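Local coordinates for protein Baccell_00875 (Bacteroides cellulosilyticus DSM 14838, PDB 5NO8) that probably acts as a polysaccharide lyase that removes the L-rhamnose caps linked to glucuronic acid in complex arabinogalactan proteins, at residues 366-378 with 671-683. Residues are numbered along the deposited sequence; the frame is centred on the assembly and turned at random.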
ATOM      1  N   TYR A 366     -17.272 -15.709  12.386  1.00 19.89           N
ATOM      2  CA  TYR A 366     -17.360 -14.660  11.341  1.00 18.09           C
ATOM      3  C   TYR A 366     -16.469 -15.107  10.185  1.00 18.97           C
ATOM      4  O   TYR A 366     -15.284 -15.421  10.398  1.00 20.05           O
ATOM      5  CB  TYR A 366     -16.888 -13.321  11.873  1.00 17.72           C
ATOM      6  CG  TYR A 366     -17.695 -12.802  13.060  1.00 17.84           C
ATOM      7  CD1 TYR A 366     -19.077 -12.574  12.950  1.00 19.35           C
ATOM      8  CD2 TYR A 366     -17.090 -12.558  14.277  1.00 17.86           C
ATOM      9  CE1 TYR A 366     -19.817 -12.124  14.034  1.00 18.90           C
ATOM     10  CE2 TYR A 366     -17.823 -12.096  15.361  1.00 19.49           C
ATOM     11  CZ  TYR A 366     -19.182 -11.890  15.242  1.00 19.36           C
ATOM     12  OH  TYR A 366     -19.863 -11.438  16.364  1.00 21.69           O
ATOM     13  N   MET A 367     -17.036 -15.134   8.989  1.00 18.27           N
ATOM     14  CA  MET A 367     -16.436 -15.842   7.863  1.00 20.78           C
ATOM     15  C   MET A 367     -16.261 -14.979   6.622  1.00 20.25           C
ATOM     16  O   MET A 367     -16.884 -13.946   6.475  1.00 18.90           O
ATOM     17  CB  MET A 367     -17.274 -17.064   7.570  1.00 21.25           C
ATOM     18  CG  MET A 367     -17.107 -18.052   8.714  1.00 24.01           C
ATOM     19  SD  MET A 367     -18.031 -19.539   8.454  1.00 26.04           S
ATOM     20  CE  MET A 367     -17.179 -20.186   7.014  1.00 27.13           C
ATOM     21  N   VAL A 368     -15.384 -15.447   5.744  1.00 19.29           N
ATOM     22  CA  VAL A 368     -15.199 -14.867   4.426  1.00 19.25           C
ATOM     23  C   VAL A 368     -16.511 -14.863   3.699  1.00 18.78           C
ATOM     24  O   VAL A 368     -17.294 -15.815   3.797  1.00 18.54           O
ATOM     25  CB  VAL A 368     -14.130 -15.663   3.627  1.00 18.97           C
ATOM     26  CG1 VAL A 368     -13.988 -15.129   2.198  1.00 20.30           C
ATOM     27  CG2 VAL A 368     -12.803 -15.595   4.344  1.00 18.37           C
ATOM     28  N   TYR A 369     -16.766 -13.794   2.943  1.00 17.82           N
ATOM     29  CA  TYR A 369     -18.024 -13.635   2.245  1.00 18.28           C
ATOM     30  C   TYR A 369     -17.774 -13.275   0.801  1.00 18.62           C
ATOM     31  O   TYR A 369     -16.905 -12.442   0.515  1.00 18.16           O
ATOM     32  CB  TYR A 369     -18.836 -12.511   2.905  1.00 18.27           C
ATOM     33  CG  TYR A 369     -20.274 -12.389   2.459  1.00 18.68           C
ATOM     34  CD1 TYR A 369     -21.277 -13.143   3.069  1.00 19.53           C
ATOM     35  CD2 TYR A 369     -20.652 -11.489   1.468  1.00 19.04           C
ATOM     36  CE1 TYR A 369     -22.597 -13.017   2.681  1.00 19.23           C
ATOM     37  CE2 TYR A 369     -21.972 -11.358   1.065  1.00 19.15           C
ATOM     38  CZ  TYR A 369     -22.940 -12.131   1.683  1.00 19.58           C
ATOM     39  OH  TYR A 369     -24.246 -12.002   1.322  1.00 21.16           O
ATOM     40  N   ASP A 370     -18.553 -13.880  -0.089  1.00 18.74           N
ATOM     41  CA  ASP A 370     -18.448 -13.638  -1.515  1.00 19.75           C
ATOM     42  C   ASP A 370     -19.490 -12.628  -1.914  1.00 19.44           C
ATOM     43  O   ASP A 370     -20.695 -12.943  -1.932  1.00 18.77           O
ATOM     44  CB  ASP A 370     -18.629 -14.949  -2.293  1.00 22.55           C
ATOM     45  CG  ASP A 370     -18.397 -14.785  -3.802  1.00 24.51           C
ATOM     46  OD1 ASP A 370     -18.502 -13.674  -4.351  1.00 25.58           O
ATOM     47  OD2 ASP A 370     -18.083 -15.791  -4.451  1.00 28.82           O
ATOM     48  N   ASN A 371     -19.042 -11.413  -2.231  1.00 19.04           N
ATOM     49  CA  ASN A 371     -19.977 -10.328  -2.577  1.00 19.82           C
ATOM     50  C   ASN A 371     -20.651 -10.493  -3.928  1.00 22.15           C
ATOM     51  O   ASN A 371     -21.722  -9.941  -4.123  1.00 24.05           O
ATOM     52  CB  ASN A 371     -19.303  -8.963  -2.498  1.00 19.80           C
ATOM     53  CG  ASN A 371     -18.890  -8.616  -1.078  1.00 20.40           C
ATOM     54  OD1 ASN A 371     -17.798  -8.132  -0.843  1.00 24.91           O
ATOM     55  ND2 ASN A 371     -19.766  -8.872  -0.139  1.00 19.42           N
ATOM     56  N   GLU A 372     -20.045 -11.247  -4.844  1.00 22.85           N
ATOM     57  CA  GLU A 372     -20.715 -11.575  -6.124  1.00 26.09           C
ATOM     58  C   GLU A 372     -21.852 -12.586  -5.954  1.00 26.12           C
ATOM     59  O   GLU A 372     -22.907 -12.434  -6.554  1.00 27.60           O
ATOM     60  CB  GLU A 372     -19.707 -12.078  -7.158  1.00 29.00           C
ATOM     61  CG  GLU A 372     -18.736 -10.994  -7.587  1.00 32.77           C
ATOM     62  CD  GLU A 372     -17.617 -11.478  -8.527  1.00 35.48           C
ATOM     63  OE1 GLU A 372     -17.151 -12.646  -8.428  1.00 34.18           O
ATOM     64  OE2 GLU A 372     -17.173 -10.640  -9.347  1.00 38.91           O
ATOM     65  N   GLY A 373     -21.625 -13.609  -5.142  1.00 27.95           N
ATOM     66  CA  GLY A 373     -22.620 -14.653  -4.879  1.00 27.77           C
ATOM     67  C   GLY A 373     -23.583 -14.323  -3.751  1.00 27.91           C
ATOM     68  O   GLY A 373     -24.577 -15.023  -3.581  1.00 27.03           O
ATOM     69  N   ASP A 374     -23.289 -13.279  -2.974  1.00 25.96           N
ATOM     70  CA  ASP A 374     -24.064 -12.931  -1.775  1.00 27.71           C
ATOM     71  C   ASP A 374     -24.195 -14.138  -0.824  1.00 26.72           C
ATOM     72  O   ASP A 374     -25.307 -14.517  -0.414  1.00 27.40           O
ATOM     73  CB  ASP A 374     -25.443 -12.349  -2.162  1.00 29.29           C
ATOM     74  CG  ASP A 374     -25.336 -10.987  -2.829  1.00 31.48           C
ATOM     75  OD1 ASP A 374     -24.745 -10.068  -2.239  1.00 31.18           O
ATOM     76  OD2 ASP A 374     -25.846 -10.830  -3.946  1.00 34.38           O
ATOM     77  N   SER A 375     -23.056 -14.740  -0.487  1.00 24.15           N
ATOM     78  CA  SER A 375     -23.026 -15.922   0.371  1.00 26.66           C
ATOM     79  C   SER A 375     -21.712 -16.039   1.096  1.00 26.04           C
ATOM     80  O   SER A 375     -20.670 -15.617   0.574  1.00 25.16           O
ATOM     81  CB  SER A 375     -23.269 -17.197  -0.456  1.00 27.82           C
ATOM     82  OG  SER A 375     -22.331 -17.292  -1.506  1.00 33.50           O
ATOM     83  N   ILE A 376     -21.753 -16.608   2.295  1.00 23.41           N
ATOM     84  CA  ILE A 376     -20.544 -16.988   3.015  1.00 23.87           C
ATOM     85  C   ILE A 376     -19.736 -17.971   2.151  1.00 26.04           C
ATOM     86  O   ILE A 376     -20.312 -18.855   1.498  1.00 26.88           O
ATOM     87  CB  ILE A 376     -20.868 -17.604   4.394  1.00 24.28           C
ATOM     88  CG1 ILE A 376     -21.279 -16.503   5.376  1.00 24.39           C
ATOM     89  CG2 ILE A 376     -19.647 -18.289   5.009  1.00 25.72           C
ATOM     90  CD1 ILE A 376     -21.931 -16.993   6.643  1.00 24.77           C
ATOM     91  N   TYR A 377     -18.414 -17.762   2.101  1.00 25.99           N
ATOM     92  CA  TYR A 377     -17.503 -18.681   1.424  1.00 26.59           C
ATOM     93  C   TYR A 377     -17.086 -19.790   2.382  1.00 25.62           C
ATOM     94  O   TYR A 377     -16.434 -19.546   3.403  1.00 24.60           O
ATOM     95  CB  TYR A 377     -16.263 -17.963   0.890  1.00 27.76           C
ATOM     96  CG  TYR A 377     -15.344 -18.907   0.130  1.00 27.92           C
ATOM     97  CD1 TYR A 377     -15.757 -19.504  -1.059  1.00 29.66           C
ATOM     98  CD2 TYR A 377     -14.070 -19.214   0.618  1.00 29.38           C
ATOM     99  CE1 TYR A 377     -14.922 -20.394  -1.746  1.00 31.26           C
ATOM    100  CE2 TYR A 377     -13.225 -20.093  -0.063  1.00 30.74           C
ATOM    101  CZ  TYR A 377     -13.651 -20.671  -1.251  1.00 32.28           C
ATOM    102  OH  TYR A 377     -12.813 -21.550  -1.921  1.00 34.12           O
ATOM    103  N   LEU A 378     -17.451 -21.022   2.025  1.00 26.70           N
ATOM    104  CA  LEU A 378     -17.300 -22.172   2.915  1.00 27.91           C
ATOM    105  C   LEU A 378     -15.952 -22.899   2.811  1.00 31.91           C
ATOM    106  O   LEU A 378     -15.696 -23.844   3.577  1.00 29.25           O
ATOM    107  CB  LEU A 378     -18.440 -23.163   2.652  1.00 29.20           C
ATOM    108  CG  LEU A 378     -19.857 -22.628   2.858  1.00 29.36           C
ATOM    109  CD1 LEU A 378     -20.879 -23.696   2.451  1.00 31.26           C
ATOM    110  CD2 LEU A 378     -20.042 -22.194   4.299  1.00 29.21           C
ATOM    111  N   GLU A 671      -7.487  -2.392 -11.393  1.00 14.05           N
ATOM    112  CA  GLU A 671      -8.356  -1.264 -10.975  1.00 14.66           C
ATOM    113  C   GLU A 671      -9.719  -1.772 -10.489  1.00 14.19           C
ATOM    114  O   GLU A 671     -10.772  -1.307 -10.937  1.00 14.81           O
ATOM    115  CB  GLU A 671      -8.479  -0.206 -12.068  1.00 15.50           C
ATOM    116  CG  GLU A 671      -7.119   0.272 -12.526  1.00 17.51           C
ATOM    117  CD  GLU A 671      -7.153   1.528 -13.352  1.00 19.94           C
ATOM    118  OE1 GLU A 671      -7.345   1.414 -14.581  1.00 22.31           O
ATOM    119  OE2 GLU A 671      -7.050   2.618 -12.766  1.00 21.44           O
ATOM    120  N   PHE A 672      -9.704  -2.707  -9.556  1.00 13.61           N
ATOM    121  CA  PHE A 672     -10.956  -3.210  -8.996  1.00 14.27           C
ATOM    122  C   PHE A 672     -10.781  -3.581  -7.524  1.00 13.32           C
ATOM    123  O   PHE A 672      -9.679  -3.867  -7.056  1.00 12.65           O
ATOM    124  CB  PHE A 672     -11.484  -4.420  -9.802  1.00 15.12           C
ATOM    125  CG  PHE A 672     -10.607  -5.631  -9.719  1.00 16.24           C
ATOM    126  CD1 PHE A 672     -10.667  -6.479  -8.641  1.00 16.80           C
ATOM    127  CD2 PHE A 672      -9.736  -5.938 -10.743  1.00 17.01           C
ATOM    128  CE1 PHE A 672      -9.840  -7.582  -8.537  1.00 18.34           C
ATOM    129  CE2 PHE A 672      -8.921  -7.047 -10.660  1.00 17.35           C
ATOM    130  CZ  PHE A 672      -8.963  -7.877  -9.561  1.00 17.98           C
ATOM    131  N   TYR A 673     -11.910  -3.576  -6.818  1.00 13.97           N
ATOM    132  CA  TYR A 673     -12.004  -4.118  -5.458  1.00 13.35           C
ATOM    133  C   TYR A 673     -12.246  -5.598  -5.576  1.00 14.07           C
ATOM    134  O   TYR A 673     -13.195  -6.033  -6.253  1.00 13.30           O
ATOM    135  CB  TYR A 673     -13.174  -3.446  -4.680  1.00 13.39           C
ATOM    136  CG  TYR A 673     -12.889  -2.029  -4.332  1.00 13.45           C
ATOM    137  CD1 TYR A 673     -12.088  -1.717  -3.259  1.00 13.19           C
ATOM    138  CD2 TYR A 673     -13.405  -0.980  -5.093  1.00 14.19           C
ATOM    139  CE1 TYR A 673     -11.779  -0.398  -2.943  1.00 13.99           C
ATOM    140  CE2 TYR A 673     -13.090   0.340  -4.782  1.00 14.56           C
ATOM    141  CZ  TYR A 673     -12.293   0.618  -3.690  1.00 13.87           C
ATOM    142  OH  TYR A 673     -11.970   1.912  -3.361  1.00 14.54           O
ATOM    143  N   ASP A 674     -11.393  -6.390  -4.940  1.00 14.50           N
ATOM    144  CA  ASP A 674     -11.612  -7.826  -4.934  1.00 17.03           C
ATOM    145  C   ASP A 674     -12.975  -8.161  -4.314  1.00 17.68           C
ATOM    146  O   ASP A 674     -13.354  -7.553  -3.308  1.00 17.34           O
ATOM    147  CB  ASP A 674     -10.514  -8.552  -4.189  1.00 18.04           C
ATOM    148  CG  ASP A 674     -10.581 -10.043  -4.418  1.00 19.75           C
ATOM    149  OD1 ASP A 674     -11.394 -10.691  -3.718  1.00 19.06           O
ATOM    150  OD2 ASP A 674      -9.874 -10.516  -5.352  1.00 19.68           O
ATOM    151  N   PRO A 675     -13.733  -9.076  -4.937  1.00 18.96           N
ATOM    152  CA  PRO A 675     -15.088  -9.333  -4.473  1.00 19.58           C
ATOM    153  C   PRO A 675     -15.246 -10.141  -3.181  1.00 18.99           C
ATOM    154  O   PRO A 675     -16.379 -10.375  -2.800  1.00 18.41           O
ATOM    155  CB  PRO A 675     -15.724 -10.071  -5.641  1.00 21.57           C
ATOM    156  CG  PRO A 675     -14.614 -10.637  -6.416  1.00 21.40           C
ATOM    157  CD  PRO A 675     -13.472  -9.701  -6.246  1.00 20.49           C
ATOM    158  N   TYR A 676     -14.160 -10.584  -2.546  1.00 17.22           N
ATOM    159  CA  TYR A 676     -14.264 -11.197  -1.223  1.00 17.62           C
ATOM    160  C   TYR A 676     -14.148 -10.143  -0.143  1.00 16.70           C
ATOM    161  O   TYR A 676     -13.246  -9.312  -0.192  1.00 15.96           O
ATOM    162  CB  TYR A 676     -13.166 -12.248  -0.937  1.00 17.80           C
ATOM    163  CG  TYR A 676     -13.365 -13.637  -1.532  1.00 19.59           C
ATOM    164  CD1 TYR A 676     -14.557 -14.022  -2.156  1.00 20.26           C
ATOM    165  CD2 TYR A 676     -12.345 -14.589  -1.436  1.00 20.33           C
ATOM    166  CE1 TYR A 676     -14.725 -15.312  -2.674  1.00 21.66           C
ATOM    167  CE2 TYR A 676     -12.506 -15.874  -1.963  1.00 21.11           C
ATOM    168  CZ  TYR A 676     -13.687 -16.216  -2.588  1.00 22.66           C
ATOM    169  OH  TYR A 676     -13.866 -17.473  -3.129  1.00 23.37           O
ATOM    170  N   ALA A 677     -15.024 -10.225   0.854  1.00 16.83           N
ATOM    171  CA  ALA A 677     -14.725  -9.665   2.175  1.00 16.95           C
ATOM    172  C   ALA A 677     -14.038 -10.786   2.951  1.00 17.86           C
ATOM    173  O   ALA A 677     -14.615 -11.868   3.161  1.00 18.97           O
ATOM    174  CB  ALA A 677     -15.980  -9.225   2.883  1.00 16.89           C
ATOM    175  N   ASN A 678     -12.796 -10.547   3.320  1.00 17.43           N
ATOM    176  CA  ASN A 678     -12.003 -11.524   4.001  1.00 17.84           C
ATOM    177  C   ASN A 678     -11.535 -10.936   5.321  1.00 17.38           C
ATOM    178  O   ASN A 678     -12.233 -11.078   6.334  1.00 19.20           O
ATOM    179  CB  ASN A 678     -10.889 -12.018   3.035  1.00 17.77           C
ATOM    180  CG  ASN A 678     -10.096 -13.160   3.606  1.00 18.46           C
ATOM    181  OD1 ASN A 678      -9.955 -13.241   4.814  1.00 19.40           O
ATOM    182  ND2 ASN A 678      -9.564 -14.061   2.739  1.00 18.19           N
ATOM    183  N   ASP A 679     -10.406 -10.239   5.331  1.00 16.57           N
ATOM    184  CA  ASP A 679      -9.729  -9.822   6.547  1.00 16.70           C
ATOM    185  C   ASP A 679      -9.644  -8.295   6.791  1.00 15.47           C
ATOM    186  O   ASP A 679      -9.069  -7.847   7.775  1.00 15.40           O
ATOM    187  CB  ASP A 679      -8.307 -10.478   6.610  1.00 18.29           C
ATOM    188  CG  ASP A 679      -7.500 -10.384   5.301  1.00 19.76           C
ATOM    189  OD1 ASP A 679      -8.052 -10.188   4.176  1.00 20.19           O
ATOM    190  OD2 ASP A 679      -6.244 -10.507   5.417  1.00 21.69           O
ATOM    191  N   GLN A 680     -10.226  -7.511   5.890  1.00 14.09           N
ATOM    192  CA  GLN A 680     -10.101  -6.053   5.881  1.00 14.74           C
ATOM    193  C   GLN A 680     -10.733  -5.335   7.061  1.00 14.58           C
ATOM    194  O   GLN A 680     -10.461  -4.154   7.239  1.00 13.69           O
ATOM    195  CB  GLN A 680     -10.668  -5.426   4.580  1.00 14.53           C
ATOM    196  CG  GLN A 680     -12.194  -5.471   4.451  1.00 14.33           C
ATOM    197  CD  GLN A 680     -12.756  -6.869   4.476  1.00 15.12           C
ATOM    198  OE1 GLN A 680     -13.708  -7.215   5.261  1.00 16.74           O
ATOM    199  NE2 GLN A 680     -12.202  -7.698   3.628  1.00 12.60           N
ATOM    200  N   ASP A 681     -11.528  -6.016   7.871  1.00 14.68           N
ATOM    201  CA  ASP A 681     -12.196  -5.321   8.980  1.00 15.20           C
ATOM    202  C   ASP A 681     -11.221  -4.836  10.044  1.00 14.53           C
ATOM    203  O   ASP A 681     -11.531  -3.915  10.793  1.00 12.82           O
ATOM    204  CB  ASP A 681     -13.339  -6.162   9.511  1.00 16.33           C
ATOM    205  CG  ASP A 681     -14.421  -6.320   8.469  1.00 17.92           C
ATOM    206  OD1 ASP A 681     -14.858  -5.283   7.911  1.00 19.42           O
ATOM    207  OD2 ASP A 681     -14.805  -7.451   8.139  1.00 18.99           O
ATOM    208  N   TRP A 682      -9.997  -5.380  10.068  1.00 14.24           N
ATOM    209  CA  TRP A 682      -8.922  -4.742  10.825  1.00 14.51           C
ATOM    210  C   TRP A 682      -8.714  -3.247  10.531  1.00 13.85           C
ATOM    211  O   TRP A 682      -8.275  -2.497  11.393  1.00 12.94           O
ATOM    212  CB  TRP A 682      -7.570  -5.481  10.632  1.00 15.48           C
ATOM    213  CG  TRP A 682      -7.528  -6.816  11.268  1.00 15.83           C
ATOM    214  CD1 TRP A 682      -7.578  -8.015  10.645  1.00 16.26           C
ATOM    215  CD2 TRP A 682      -7.432  -7.095  12.673  1.00 16.76           C
ATOM    216  NE1 TRP A 682      -7.512  -9.039  11.564  1.00 16.53           N
ATOM    217  CE2 TRP A 682      -7.438  -8.500  12.819  1.00 16.42           C
ATOM    218  CE3 TRP A 682      -7.382  -6.296  13.815  1.00 16.79           C
ATOM    219  CZ2 TRP A 682      -7.381  -9.130  14.080  1.00 17.51           C
ATOM    220  CZ3 TRP A 682      -7.331  -6.925  15.080  1.00 18.08           C
ATOM    221  CH2 TRP A 682      -7.306  -8.335  15.181  1.00 17.14           C
ATOM    222  N   ALA A 683      -8.994  -2.797   9.305  1.00 13.09           N
ATOM    223  CA  ALA A 683      -8.849  -1.376   9.041  1.00 12.86           C
ATOM    224  C   ALA A 683      -9.760  -0.551   9.946  1.00 12.59           C
ATOM    225  O   ALA A 683      -9.366   0.525  10.376  1.00 13.28           O
ATOM    226  CB  ALA A 683      -9.083  -1.059   7.573  1.00 12.82           C
TER
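With CG anti to its carbonyl carbon (chi1 -80°), Y676 lays its ring across strand 369-370, while Y377, just past I376 and with CG anti to the backbone N (chi1 -177°), extends to meet it. The Y676 hydroxyl lies over a face of the Y377 ring, Y676 OH 3.4 Å from Y377 CE1; the two rings are inclined at 34°, an oblique pairing. Branched V368 serves two flat groups: CG1 sits over a face of the Y676 ring, a CH-pi contact 4.3 Å from the ring centroid, and CG2 rests against the N678 amide, itself held by R395. At the ring's edge sits the carboxylate of D370, turned steeply to it and salt-bridged to K602.

The backbones pair antiparallel: Y369 N donates to A677 O (2.9 Å), A677 N returns a bond to Y369 O, and N371 N reaches P675 O at 2.9 Å. Small A677 lets its CB approach Y369 CB to 4.4 Å on the sheet face away from Y676. Proline, lacking an N-H, still offers its carbonyl, and its ring packs obliquely against the E372 side chain, E372 CG to P675 CB 3.7 Å; the E372 carboxylate pairs with K602 and R603. D674 OD1 accepts from Y676 N in an Asx turn.

Strand 369-370 thereby joins 375-376 to 672-677 in a four-stranded antiparallel sheet whose other edge is 659-660, and A677 touches R345 of helix 338-352 shortly before C-terminal helix 682-692.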